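Local coordinates for autophagy protein 5 (Saccharomyces cerevisiae, PDB 2DYO), which takes part in autophagic vesicle formation and cytoplasm-to-vacuole transport, and is required for selective degradation of the nucleus and of mitochondria, at residues A[203-208]-A[280-285]; A[230-235]-A[258-263]; A[254-259]-A[271-276]. One frame throughout, in Å; residues are numbered along the deposited sequence.

Overall arrangement
All three contacts belong to the second ubiquitin-like domain (UblB) and reach its one mixed sheet. Interaction 1 is its buried centre: strands 205-208 and 280-286 run parallel, tied by a ladder of backbone bonds, apolar side chains on both faces and a Gln208-Thr283 hydrogen bond. Interaction 3, also buried, joins the hairpin 251-260 to the end of helix 266-273; the centres of interactions 1 and 3 are about 9 Å apart, and Thr283 N lies 2.7 Å from Ile254 O, a probable hydrogen bond between them. Interaction 2 is partly exposed and sits farther from the chain's centre, with a bent backbone bond from Lys233 N to Trp262 O and a leucine directed inward; it shares strand 258-260 with interaction 3, where Ile260 packs on Cys255 and Leu273.

Interaction 1 (A[203-208]-A[280-285]); sequences IPLIIQ and LYITLV
Five backbone hydrogen bonds join 203-208 to 280-285, alternating in direction: Leu280 N gives to Pro204 O, Ile206 N to Leu280 O, Ile282 N to Ile206 O, Gln208 N to Ile282 O, and Leu284 N to Gln208 O, the last spanning 2.8 Å. All are nearly straight, and three CA-H...O contacts run beside them, among them Tyr281 CA to Ile206 O at 3.4 Å. The strands are parallel, with axes 19° apart, and pair the first and last strands of the UblB domain side by side, as in the ubiquitin fold. Apolar contacts follow on both faces. On one, Ile207 CG1 meets Ile282 CD1 at 3.6 Å, and Leu205 CD1 touches Leu280 CD2 at 3.8 Å. On the other, Ile206 lies alongside Tyr281, its CD1 3.5 Å from Tyr281 CE2, while the phenol OH is bonded to Asp277. Gln208 CG sits between the backbone N and the carbonyl carbon (chi1 70°), and the chain runs extended beyond it; NE2 gives a straight bond of 2.9 Å to Thr283 OG1, which lies in the amide plane, and also bonds Val92 O. An alanine at Gln208 would probably leave Thr283 OG1 and Val92 O without this shared donor.

Interaction 2 (A[230-235]-A[258-263]); sequences PTLKDI and IEIPWH
Leu232 and Ile260 cross at about a right angle, the methyl Leu232 CD1 pressing on the branch methyl Ile260 CG2 at 3.5 Å, tighter than usual for two carbons. The same CD1 lies 3.6 Å from Pro261 O. CG of Leu232 lies anti to its carbonyl carbon and beside its backbone N (chi1 -73°), and CD1 beyond it reaches these partners; the leucine also packs on Leu266 and Leu269 of helix 266-273 and on Val253. The Trp262 ring presents an edge, with Leu232 C and Lys233 N near its plane and CE3 3.8 Å from Lys233 N. Its carbonyl accepts a hydrogen bond from Lys233 N, 3.1 Å from Trp262 O and bent to 146° at the hydrogen. Segment 230-235 is the loop entering helix 236-239 of the UblB domain, with Ile235 as N-cap. An ST motif shapes this loop: Thr231 OG1 accepts from Asp234 N at 3.1 Å, and Asp234 OD1, approached from above the carboxylate plane, accepts in return from Thr231 N. Thr231 CG2 approaches His263 O at 3.6 Å. Lys233 NZ stands 5.8 Å from the centroid of the Trp262 five-membered ring, at most a weak cation-pi attraction.

Interaction 3 (A[254-259]-A[271-276]); sequences ICQGIE and SKLRSF
Gln256 and Leu273 meet obliquely, Gln256 CG lying 3.9 Å from Leu273 CG while its side-chain amide reaches the backbone carbonyl of Leu273. Gln256 NE2 donates to Leu273 O over 3.1 Å, at 161° at the hydrogen; the oxygen lies in the amide plane, but the donor stands well above the carbonyl plane of Leu273. The chain bends at chi2 (-77°), which turns CD off the extended course toward this bond. Beside it, Cys255 SG touches Leu273 CB at 3.7 Å, its sulfur anti to the backbone N. A looser contact, Ile258 CD1 to Leu273 CD2 at 4.3 Å, borders the leucine.

The strongest polar partner of Gln256 NE2 is Glu45 OE1, outside the two segments; Glu45 OE2 accepts from Phe276 N, so one carboxylate ties both segments to another part of the chain. The type I' turn from Cys255 to Ile258 holds Gln256 in place through two backbone bonds, Cys255 N to Ile258 O and Ile258 N to Cys255 O, each 3.0 Å. Ile7 of helix 4-12 also packs on Leu273. The contact thus sets a beta hairpin of strands 251-255 and 258-260, closed by a two-residue type I' turn, against the C-terminal end of helix 266-273 within the ubiquitin-like UblB domain.

Interaction 1 (A[203-208]-A[280-285])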
ATOM      1  N   ILE A 203     -10.443 -15.576   4.419  1.00 22.93           N
ATOM      2  CA  ILE A 203     -10.190 -14.210   3.963  1.00 22.21           C
ATOM      3  C   ILE A 203      -8.776 -13.739   4.311  1.00 20.76           C
ATOM      4  O   ILE A 203      -8.367 -13.782   5.476  1.00 19.29           O
ATOM      5  CB  ILE A 203     -11.178 -13.189   4.593  1.00 23.06           C
ATOM      6  CG1 ILE A 203     -12.623 -13.518   4.202  1.00 23.70           C
ATOM      7  CG2 ILE A 203     -10.824 -11.770   4.130  1.00 23.18           C
ATOM      8  CD1 ILE A 203     -12.946 -13.302   2.734  1.00 24.49           C
ATOM      9  N   PRO A 204      -8.010 -13.295   3.298  1.00 19.94           N
ATOM     10  CA  PRO A 204      -6.645 -12.801   3.499  1.00 20.63           C
ATOM     11  C   PRO A 204      -6.819 -11.412   4.109  1.00 19.93           C
ATOM     12  O   PRO A 204      -6.982 -10.420   3.386  1.00 20.68           O
ATOM     13  CB  PRO A 204      -6.081 -12.723   2.076  1.00 20.28           C
ATOM     14  CG  PRO A 204      -6.926 -13.714   1.299  1.00 23.25           C
ATOM     15  CD  PRO A 204      -8.299 -13.452   1.861  1.00 21.27           C
ATOM     16  N   LEU A 205      -6.805 -11.354   5.434  1.00 18.50           N
ATOM     17  CA  LEU A 205      -6.999 -10.103   6.152  1.00 19.68           C
ATOM     18  C   LEU A 205      -5.846  -9.758   7.079  1.00 19.95           C
ATOM     19  O   LEU A 205      -5.371 -10.598   7.842  1.00 21.53           O
ATOM     20  CB  LEU A 205      -8.284 -10.186   6.984  1.00 17.67           C
ATOM     21  CG  LEU A 205      -8.595  -9.011   7.920  1.00 21.80           C
ATOM     22  CD1 LEU A 205      -8.962  -7.776   7.096  1.00 19.84           C
ATOM     23  CD2 LEU A 205      -9.759  -9.393   8.856  1.00 19.85           C
ATOM     24  N   ILE A 206      -5.406  -8.510   7.004  1.00 18.12           N
ATOM     25  CA  ILE A 206      -4.350  -8.014   7.862  1.00 19.02           C
ATOM     26  C   ILE A 206      -4.966  -6.836   8.605  1.00 20.61           C
ATOM     27  O   ILE A 206      -5.603  -5.972   7.993  1.00 18.65           O
ATOM     28  CB  ILE A 206      -3.122  -7.552   7.048  1.00 19.75           C
ATOM     29  CG1 ILE A 206      -2.402  -8.788   6.495  1.00 20.97           C
ATOM     30  CG2 ILE A 206      -2.193  -6.711   7.930  1.00 17.87           C
ATOM     31  CD1 ILE A 206      -1.226  -8.495   5.595  1.00 26.21           C
ATOM     32  N   ILE A 207      -4.808  -6.828   9.924  1.00 20.55           N
ATOM     33  CA  ILE A 207      -5.359  -5.766  10.766  1.00 20.76           C
ATOM     34  C   ILE A 207      -4.218  -5.029  11.441  1.00 22.65           C
ATOM     35  O   ILE A 207      -3.361  -5.650  12.058  1.00 20.59           O
ATOM     36  CB  ILE A 207      -6.281  -6.342  11.857  1.00 20.84           C
ATOM     37  CG1 ILE A 207      -7.417  -7.142  11.211  1.00 20.94           C
ATOM     38  CG2 ILE A 207      -6.846  -5.208  12.706  1.00 23.49           C
ATOM     39  CD1 ILE A 207      -8.317  -7.871  12.210  1.00 20.92           C
ATOM     40  N   GLN A 208      -4.209  -3.706  11.320  1.00 23.39           N
ATOM     41  CA  GLN A 208      -3.148  -2.906  11.917  1.00 26.58           C
ATOM     42  C   GLN A 208      -3.706  -1.693  12.644  1.00 26.81           C
ATOM     43  O   GLN A 208      -4.843  -1.288  12.407  1.00 26.18           O
ATOM     44  CB  GLN A 208      -2.182  -2.418  10.826  1.00 25.22           C
ATOM     45  CG  GLN A 208      -2.795  -1.363   9.885  1.00 27.56           C
ATOM     46  CD  GLN A 208      -1.807  -0.835   8.848  1.00 30.14           C
ATOM     47  OE1 GLN A 208      -0.664  -1.278   8.780  1.00 30.55           O
ATOM     48  NE2 GLN A 208      -2.252   0.118   8.039  1.00 28.99           N
ATOM     49  N   LEU A 280      -6.508  -7.833   2.111  1.00 17.75           N
ATOM     50  CA  LEU A 280      -7.416  -6.765   2.517  1.00 16.50           C
ATOM     51  C   LEU A 280      -6.785  -6.214   3.786  1.00 16.91           C
ATOM     52  O   LEU A 280      -6.477  -6.974   4.704  1.00 15.36           O
ATOM     53  CB  LEU A 280      -8.806  -7.305   2.856  1.00 17.20           C
ATOM     54  CG  LEU A 280      -9.700  -6.273   3.563  1.00 18.11           C
ATOM     55  CD1 LEU A 280     -10.021  -5.113   2.610  1.00 20.28           C
ATOM     56  CD2 LEU A 280     -10.976  -6.943   4.031  1.00 21.24           C
ATOM     57  N   TYR A 281      -6.576  -4.902   3.840  1.00 16.59           N
ATOM     58  CA  TYR A 281      -5.984  -4.293   5.022  1.00 17.45           C
ATOM     59  C   TYR A 281      -6.966  -3.366   5.717  1.00 18.96           C
ATOM     60  O   TYR A 281      -7.612  -2.540   5.072  1.00 17.35           O
ATOM     61  CB  TYR A 281      -4.751  -3.448   4.670  1.00 18.74           C
ATOM     62  CG  TYR A 281      -3.542  -4.205   4.185  1.00 18.10           C
ATOM     63  CD1 TYR A 281      -3.419  -4.581   2.855  1.00 17.74           C
ATOM     64  CD2 TYR A 281      -2.495  -4.507   5.057  1.00 16.64           C
ATOM     65  CE1 TYR A 281      -2.274  -5.234   2.393  1.00 15.74           C
ATOM     66  CE2 TYR A 281      -1.353  -5.159   4.611  1.00 18.31           C
ATOM     67  CZ  TYR A 281      -1.248  -5.515   3.278  1.00 16.85           C
ATOM     68  OH  TYR A 281      -0.110  -6.122   2.822  1.00 18.44           O
ATOM     69  N   ILE A 282      -7.103  -3.509   7.028  1.00 18.10           N
ATOM     70  CA  ILE A 282      -7.950  -2.573   7.740  1.00 18.33           C
ATOM     71  C   ILE A 282      -7.081  -1.908   8.786  1.00 18.09           C
ATOM     72  O   ILE A 282      -6.167  -2.525   9.354  1.00 17.39           O
ATOM     73  CB  ILE A 282      -9.202  -3.227   8.381  1.00 19.97           C
ATOM     74  CG1 ILE A 282      -8.811  -4.328   9.355  1.00 20.79           C
ATOM     75  CG2 ILE A 282     -10.118  -3.781   7.284  1.00 19.91           C
ATOM     76  CD1 ILE A 282     -10.023  -5.056   9.914  1.00 24.27           C
ATOM     77  N   THR A 283      -7.337  -0.626   9.000  1.00 16.49           N
ATOM     78  CA  THR A 283      -6.584   0.150   9.970  1.00 19.50           C
ATOM     79  C   THR A 283      -7.547   0.598  11.061  1.00 19.45           C
ATOM     80  O   THR A 283      -8.571   1.215  10.780  1.00 19.43           O
ATOM     81  CB  THR A 283      -5.946   1.378   9.294  1.00 19.49           C
ATOM     82  OG1 THR A 283      -5.043   0.930   8.273  1.00 21.55           O
ATOM     83  CG2 THR A 283      -5.190   2.227  10.307  1.00 21.11           C
ATOM     84  N   LEU A 284      -7.224   0.263  12.303  1.00 20.13           N
ATOM     85  CA  LEU A 284      -8.072   0.623  13.427  1.00 23.95           C
ATOM     86  C   LEU A 284      -7.615   1.944  14.019  1.00 25.23           C
ATOM     87  O   LEU A 284      -6.449   2.098  14.376  1.00 27.24           O
ATOM     88  CB  LEU A 284      -8.016  -0.466  14.497  1.00 24.66           C
ATOM     89  CG  LEU A 284      -8.322  -1.881  14.002  1.00 25.33           C
ATOM     90  CD1 LEU A 284      -8.183  -2.859  15.164  1.00 27.64           C
ATOM     91  CD2 LEU A 284      -9.724  -1.939  13.405  1.00 24.55           C
ATOM     92  N   VAL A 285      -8.533   2.897  14.117  1.00 28.51           N
ATOM     93  CA  VAL A 285      -8.204   4.199  14.682  1.00 31.06           C
ATOM     94  C   VAL A 285      -9.199   4.577  15.781  1.00 33.95           C
ATOM     95  O   VAL A 285     -10.397   4.316  15.670  1.00 30.47           O
ATOM     96  CB  VAL A 285      -8.213   5.297  13.597  1.00 32.45           C
ATOM     97  CG1 VAL A 285      -7.323   4.879  12.422  1.00 34.23           C
ATOM     98  CG2 VAL A 285      -9.620   5.548  13.127  1.00 32.05           C
TER

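Interaction 2 (A[230-235]-A[258-263])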
ATOM      1  N   PRO A 230     -20.067 -13.603   7.128  1.00 20.48           N
ATOM      2  CA  PRO A 230     -19.885 -12.646   8.221  1.00 21.05           C
ATOM      3  C   PRO A 230     -19.733 -11.173   7.855  1.00 21.55           C
ATOM      4  O   PRO A 230     -19.248 -10.818   6.779  1.00 21.23           O
ATOM      5  CB  PRO A 230     -18.647 -13.181   8.942  1.00 21.71           C
ATOM      6  CG  PRO A 230     -17.839 -13.741   7.832  1.00 23.58           C
ATOM      7  CD  PRO A 230     -18.885 -14.471   6.988  1.00 21.86           C
ATOM      8  N   THR A 231     -20.162 -10.328   8.784  1.00 18.88           N
ATOM      9  CA  THR A 231     -20.050  -8.886   8.655  1.00 20.26           C
ATOM     10  C   THR A 231     -18.825  -8.536   9.503  1.00 19.02           C
ATOM     11  O   THR A 231     -18.281  -9.401  10.193  1.00 18.89           O
ATOM     12  CB  THR A 231     -21.258  -8.173   9.273  1.00 20.57           C
ATOM     13  OG1 THR A 231     -21.306  -8.479  10.671  1.00 20.60           O
ATOM     14  CG2 THR A 231     -22.557  -8.634   8.618  1.00 21.72           C
ATOM     15  N   LEU A 232     -18.378  -7.286   9.453  1.00 20.06           N
ATOM     16  CA  LEU A 232     -17.231  -6.896  10.271  1.00 20.98           C
ATOM     17  C   LEU A 232     -17.562  -7.101  11.748  1.00 20.75           C
ATOM     18  O   LEU A 232     -16.711  -7.521  12.533  1.00 18.68           O
ATOM     19  CB  LEU A 232     -16.862  -5.434  10.027  1.00 22.99           C
ATOM     20  CG  LEU A 232     -16.180  -5.125   8.690  1.00 26.61           C
ATOM     21  CD1 LEU A 232     -15.820  -3.641   8.625  1.00 26.27           C
ATOM     22  CD2 LEU A 232     -14.920  -5.984   8.548  1.00 26.99           C
ATOM     23  N   LYS A 233     -18.802  -6.802  12.127  1.00 22.26           N
ATOM     24  CA  LYS A 233     -19.226  -6.974  13.517  1.00 23.62           C
ATOM     25  C   LYS A 233     -19.098  -8.439  13.921  1.00 21.89           C
ATOM     26  O   LYS A 233     -18.707  -8.749  15.044  1.00 25.56           O
ATOM     27  CB  LYS A 233     -20.677  -6.528  13.697  1.00 23.66           C
ATOM     28  CG  LYS A 233     -21.194  -6.657  15.127  1.00 29.31           C
ATOM     29  CD  LYS A 233     -20.626  -5.557  16.017  1.00 31.37           C
ATOM     30  CE  LYS A 233     -21.258  -5.577  17.410  1.00 34.17           C
ATOM     31  NZ  LYS A 233     -20.914  -4.336  18.176  1.00 31.85           N
ATOM     32  N   ASP A 234     -19.436  -9.333  12.999  1.00 21.60           N
ATOM     33  CA  ASP A 234     -19.355 -10.768  13.248  1.00 22.50           C
ATOM     34  C   ASP A 234     -17.943 -11.224  13.609  1.00 24.53           C
ATOM     35  O   ASP A 234     -17.766 -12.227  14.303  1.00 23.91           O
ATOM     36  CB  ASP A 234     -19.825 -11.545  12.016  1.00 22.50           C
ATOM     37  CG  ASP A 234     -21.331 -11.620  11.908  1.00 26.23           C
ATOM     38  OD1 ASP A 234     -21.824 -11.990  10.821  1.00 26.56           O
ATOM     39  OD2 ASP A 234     -22.019 -11.324  12.909  1.00 26.10           O
ATOM     40  N   ILE A 235     -16.929 -10.508  13.127  1.00 22.28           N
ATOM     41  CA  ILE A 235     -15.565 -10.900  13.447  1.00 22.81           C
ATOM     42  C   ILE A 235     -14.941  -9.925  14.433  1.00 22.30           C
ATOM     43  O   ILE A 235     -13.722  -9.746  14.460  1.00 21.88           O
ATOM     44  CB  ILE A 235     -14.678 -10.991  12.182  1.00 21.82           C
ATOM     45  CG1 ILE A 235     -14.518  -9.616  11.536  1.00 22.97           C
ATOM     46  CG2 ILE A 235     -15.278 -11.980  11.200  1.00 23.15           C
ATOM     47  CD1 ILE A 235     -13.380  -9.563  10.507  1.00 22.85           C
ATOM     48  N   ILE A 258     -10.948   5.012   3.669  1.00 19.86           N
ATOM     49  CA  ILE A 258     -12.308   5.441   3.990  1.00 20.29           C
ATOM     50  C   ILE A 258     -12.886   4.700   5.195  1.00 22.02           C
ATOM     51  O   ILE A 258     -12.372   3.658   5.602  1.00 21.57           O
ATOM     52  CB  ILE A 258     -13.281   5.253   2.794  1.00 20.26           C
ATOM     53  CG1 ILE A 258     -13.471   3.764   2.496  1.00 19.54           C
ATOM     54  CG2 ILE A 258     -12.745   5.978   1.562  1.00 18.03           C
ATOM     55  CD1 ILE A 258     -14.623   3.480   1.548  1.00 21.96           C
ATOM     56  N   GLU A 259     -13.964   5.245   5.753  1.00 23.19           N
ATOM     57  CA  GLU A 259     -14.629   4.651   6.909  1.00 23.33           C
ATOM     58  C   GLU A 259     -15.536   3.505   6.477  1.00 21.97           C
ATOM     59  O   GLU A 259     -16.313   3.643   5.535  1.00 22.78           O
ATOM     60  CB  GLU A 259     -15.464   5.711   7.635  1.00 26.97           C
ATOM     61  CG  GLU A 259     -16.078   5.220   8.937  1.00 33.28           C
ATOM     62  CD  GLU A 259     -17.043   6.227   9.543  1.00 38.70           C
ATOM     63  OE1 GLU A 259     -16.709   7.432   9.559  1.00 39.02           O
ATOM     64  OE2 GLU A 259     -18.126   5.811  10.007  1.00 38.19           O
ATOM     65  N   ILE A 260     -15.439   2.372   7.169  1.00 20.77           N
ATOM     66  CA  ILE A 260     -16.253   1.213   6.847  1.00 19.59           C
ATOM     67  C   ILE A 260     -17.231   0.912   7.990  1.00 19.64           C
ATOM     68  O   ILE A 260     -16.833   0.807   9.153  1.00 19.76           O
ATOM     69  CB  ILE A 260     -15.368  -0.032   6.586  1.00 20.36           C
ATOM     70  CG1 ILE A 260     -14.344   0.268   5.478  1.00 21.73           C
ATOM     71  CG2 ILE A 260     -16.233  -1.207   6.176  1.00 20.62           C
ATOM     72  CD1 ILE A 260     -14.951   0.587   4.122  1.00 18.26           C
ATOM     73  N   PRO A 261     -18.530   0.785   7.670  1.00 22.23           N
ATOM     74  CA  PRO A 261     -19.576   0.495   8.663  1.00 23.67           C
ATOM     75  C   PRO A 261     -19.423  -0.918   9.229  1.00 23.11           C
ATOM     76  O   PRO A 261     -18.981  -1.822   8.522  1.00 22.81           O
ATOM     77  CB  PRO A 261     -20.872   0.628   7.860  1.00 24.35           C
ATOM     78  CG  PRO A 261     -20.503   1.487   6.690  1.00 28.09           C
ATOM     79  CD  PRO A 261     -19.121   1.002   6.339  1.00 23.62           C
ATOM     80  N   TRP A 262     -19.804  -1.118  10.489  1.00 23.87           N
ATOM     81  CA  TRP A 262     -19.697  -2.444  11.095  1.00 23.26           C
ATOM     82  C   TRP A 262     -20.589  -3.493  10.435  1.00 23.05           C
ATOM     83  O   TRP A 262     -20.285  -4.684  10.491  1.00 21.32           O
ATOM     84  CB  TRP A 262     -20.027  -2.395  12.591  1.00 26.09           C
ATOM     85  CG  TRP A 262     -18.944  -1.796  13.429  1.00 27.69           C
ATOM     86  CD1 TRP A 262     -18.882  -0.515  13.895  1.00 28.35           C
ATOM     87  CD2 TRP A 262     -17.750  -2.448  13.884  1.00 27.48           C
ATOM     88  NE1 TRP A 262     -17.722  -0.328  14.614  1.00 28.95           N
ATOM     89  CE2 TRP A 262     -17.010  -1.498  14.622  1.00 29.17           C
ATOM     90  CE3 TRP A 262     -17.235  -3.745  13.740  1.00 28.18           C
ATOM     91  CZ2 TRP A 262     -15.777  -1.801  15.217  1.00 30.82           C
ATOM     92  CZ3 TRP A 262     -16.009  -4.049  14.331  1.00 28.98           C
ATOM     93  CH2 TRP A 262     -15.294  -3.078  15.062  1.00 31.18           C
ATOM     94  N   HIS A 263     -21.690  -3.070   9.817  1.00 22.08           N
ATOM     95  CA  HIS A 263     -22.579  -4.037   9.179  1.00 23.49           C
ATOM     96  C   HIS A 263     -22.082  -4.483   7.806  1.00 24.00           C
ATOM     97  O   HIS A 263     -22.695  -5.333   7.161  1.00 23.44           O
ATOM     98  CB  HIS A 263     -24.007  -3.487   9.058  1.00 26.08           C
ATOM     99  CG  HIS A 263     -24.111  -2.203   8.294  1.00 29.07           C
ATOM    100  ND1 HIS A 263     -23.950  -0.970   8.885  1.00 30.85           N
ATOM    101  CD2 HIS A 263     -24.393  -1.963   6.990  1.00 31.56           C
ATOM    102  CE1 HIS A 263     -24.134  -0.022   7.980  1.00 32.77           C
ATOM    103  NE2 HIS A 263     -24.404  -0.598   6.822  1.00 33.07           N
TER

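Interaction 3 (A[254-259]-A[271-276])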
ATOM      1  N   ILE A 254     -10.872   1.658   9.127  1.00 21.42           N
ATOM      2  CA  ILE A 254     -10.476   2.380   7.924  1.00 21.20           C
ATOM      3  C   ILE A 254      -9.895   1.386   6.920  1.00 20.14           C
ATOM      4  O   ILE A 254      -8.958   0.647   7.231  1.00 20.96           O
ATOM      5  CB  ILE A 254      -9.386   3.438   8.229  1.00 21.57           C
ATOM      6  CG1 ILE A 254      -9.924   4.488   9.205  1.00 22.90           C
ATOM      7  CG2 ILE A 254      -8.912   4.090   6.929  1.00 21.17           C
ATOM      8  CD1 ILE A 254     -11.164   5.217   8.715  1.00 26.09           C
ATOM      9  N   CYS A 255     -10.467   1.363   5.724  1.00 20.44           N
ATOM     10  CA  CYS A 255     -10.003   0.485   4.659  1.00 18.76           C
ATOM     11  C   CYS A 255      -9.877   1.344   3.413  1.00 18.47           C
ATOM     12  O   CYS A 255     -10.801   2.076   3.076  1.00 18.21           O
ATOM     13  CB  CYS A 255     -11.011  -0.640   4.412  0.70 18.66           C
ATOM     14  SG  CYS A 255     -10.518  -1.813   3.152  0.70 20.18           S
ATOM     15  N   GLN A 256      -8.737   1.265   2.734  1.00 16.55           N
ATOM     16  CA  GLN A 256      -8.541   2.058   1.526  1.00 19.63           C
ATOM     17  C   GLN A 256      -8.847   3.535   1.783  1.00 19.81           C
ATOM     18  O   GLN A 256      -9.509   4.200   0.977  1.00 19.60           O
ATOM     19  CB  GLN A 256      -9.437   1.538   0.397  1.00 18.02           C
ATOM     20  CG  GLN A 256      -9.009   0.185  -0.168  1.00 17.23           C
ATOM     21  CD  GLN A 256      -7.802   0.274  -1.096  1.00 18.78           C
ATOM     22  OE1 GLN A 256      -7.271   1.357  -1.350  1.00 20.18           O
ATOM     23  NE2 GLN A 256      -7.372  -0.871  -1.613  1.00 13.31           N
ATOM     24  N   GLY A 257      -8.378   4.031   2.922  1.00 17.71           N
ATOM     25  CA  GLY A 257      -8.571   5.429   3.261  1.00 20.11           C
ATOM     26  C   GLY A 257      -9.971   5.913   3.580  1.00 19.98           C
ATOM     27  O   GLY A 257     -10.167   7.119   3.745  1.00 21.09           O
ATOM     28  N   ILE A 258     -10.948   5.012   3.669  1.00 19.86           N
ATOM     29  CA  ILE A 258     -12.308   5.441   3.990  1.00 20.29           C
ATOM     30  C   ILE A 258     -12.886   4.700   5.195  1.00 22.02           C
ATOM     31  O   ILE A 258     -12.372   3.658   5.602  1.00 21.57           O
ATOM     32  CB  ILE A 258     -13.281   5.253   2.794  1.00 20.26           C
ATOM     33  CG1 ILE A 258     -13.471   3.764   2.496  1.00 19.54           C
ATOM     34  CG2 ILE A 258     -12.745   5.978   1.562  1.00 18.03           C
ATOM     35  CD1 ILE A 258     -14.623   3.480   1.548  1.00 21.96           C
ATOM     36  N   GLU A 259     -13.964   5.245   5.753  1.00 23.19           N
ATOM     37  CA  GLU A 259     -14.629   4.651   6.909  1.00 23.33           C
ATOM     38  C   GLU A 259     -15.536   3.505   6.477  1.00 21.97           C
ATOM     39  O   GLU A 259     -16.313   3.643   5.535  1.00 22.78           O
ATOM     40  CB  GLU A 259     -15.464   5.711   7.635  1.00 26.97           C
ATOM     41  CG  GLU A 259     -16.078   5.220   8.937  1.00 33.28           C
ATOM     42  CD  GLU A 259     -17.043   6.227   9.543  1.00 38.70           C
ATOM     43  OE1 GLU A 259     -16.709   7.432   9.559  1.00 39.02           O
ATOM     44  OE2 GLU A 259     -18.126   5.811  10.007  1.00 38.19           O
ATOM     45  N   SER A 271     -13.545  -8.660  -1.522  1.00 20.61           N
ATOM     46  CA  SER A 271     -13.646  -8.720  -2.974  1.00 22.16           C
ATOM     47  C   SER A 271     -13.558  -7.373  -3.675  1.00 21.34           C
ATOM     48  O   SER A 271     -13.124  -7.303  -4.819  1.00 23.05           O
ATOM     49  CB  SER A 271     -14.939  -9.430  -3.389  1.00 22.24           C
ATOM     50  OG  SER A 271     -16.068  -8.642  -3.079  1.00 25.68           O
ATOM     51  N   LYS A 272     -13.938  -6.303  -2.987  1.00 21.86           N
ATOM     52  CA  LYS A 272     -13.918  -4.980  -3.596  1.00 22.37           C
ATOM     53  C   LYS A 272     -12.794  -4.052  -3.162  1.00 22.10           C
ATOM     54  O   LYS A 272     -12.231  -3.324  -3.985  1.00 21.26           O
ATOM     55  CB  LYS A 272     -15.271  -4.301  -3.360  1.00 23.05           C
ATOM     56  CG  LYS A 272     -16.404  -4.991  -4.102  1.00 25.34           C
ATOM     57  CD  LYS A 272     -17.773  -4.498  -3.665  1.00 27.72           C
ATOM     58  CE  LYS A 272     -18.859  -5.184  -4.490  1.00 30.49           C
ATOM     59  NZ  LYS A 272     -20.214  -5.006  -3.913  1.00 29.88           N
ATOM     60  N   LEU A 273     -12.464  -4.073  -1.876  1.00 19.51           N
ATOM     61  CA  LEU A 273     -11.428  -3.187  -1.371  1.00 19.59           C
ATOM     62  C   LEU A 273     -10.053  -3.784  -1.058  1.00 19.36           C
ATOM     63  O   LEU A 273      -9.196  -3.095  -0.501  1.00 19.19           O
ATOM     64  CB  LEU A 273     -11.968  -2.440  -0.145  1.00 20.85           C
ATOM     65  CG  LEU A 273     -12.674  -1.109  -0.440  1.00 25.86           C
ATOM     66  CD1 LEU A 273     -13.665  -1.262  -1.588  1.00 26.37           C
ATOM     67  CD2 LEU A 273     -13.362  -0.612   0.817  1.00 23.71           C
ATOM     68  N   ARG A 274      -9.816  -5.047  -1.411  1.00 18.56           N
ATOM     69  CA  ARG A 274      -8.499  -5.627  -1.139  1.00 19.44           C
ATOM     70  C   ARG A 274      -7.449  -4.807  -1.883  1.00 17.90           C
ATOM     71  O   ARG A 274      -7.749  -4.184  -2.902  1.00 16.12           O
ATOM     72  CB  ARG A 274      -8.427  -7.084  -1.603  1.00 17.76           C
ATOM     73  CG  ARG A 274      -8.504  -7.267  -3.114  1.00 20.40           C
ATOM     74  CD  ARG A 274      -8.334  -8.730  -3.487  1.00 18.87           C
ATOM     75  NE  ARG A 274      -8.529  -8.950  -4.919  1.00 21.53           N
ATOM     76  CZ  ARG A 274      -8.480 -10.140  -5.507  1.00 20.78           C
ATOM     77  NH1 ARG A 274      -8.241 -11.228  -4.790  1.00 23.98           N
ATOM     78  NH2 ARG A 274      -8.680 -10.242  -6.816  1.00 21.96           N
ATOM     79  N   SER A 275      -6.224  -4.804  -1.367  1.00 17.67           N
ATOM     80  CA  SER A 275      -5.134  -4.060  -1.979  1.00 18.60           C
ATOM     81  C   SER A 275      -4.501  -4.838  -3.139  1.00 17.87           C
ATOM     82  O   SER A 275      -4.853  -5.996  -3.381  1.00 16.93           O
ATOM     83  CB  SER A 275      -4.086  -3.715  -0.922  1.00 19.45           C
ATOM     84  OG  SER A 275      -4.663  -2.918   0.107  1.00 19.69           O
ATOM     85  N   PHE A 276      -3.556  -4.205  -3.834  1.00 17.28           N
ATOM     86  CA  PHE A 276      -2.915  -4.810  -5.002  1.00 18.48           C
ATOM     87  C   PHE A 276      -2.014  -6.019  -4.741  1.00 18.78           C
ATOM     88  O   PHE A 276      -1.539  -6.644  -5.688  1.00 18.06           O
ATOM     89  CB  PHE A 276      -2.139  -3.738  -5.788  1.00 17.74           C
ATOM     90  CG  PHE A 276      -0.745  -3.496  -5.281  1.00 17.57           C
ATOM     91  CD1 PHE A 276       0.357  -3.992  -5.976  1.00 16.57           C
ATOM     92  CD2 PHE A 276      -0.531  -2.770  -4.112  1.00 15.01           C
ATOM     93  CE1 PHE A 276       1.660  -3.772  -5.509  1.00 16.57           C
ATOM     94  CE2 PHE A 276       0.767  -2.541  -3.633  1.00 18.07           C
ATOM     95  CZ  PHE A 276       1.867  -3.044  -4.335  1.00 16.87           C
TER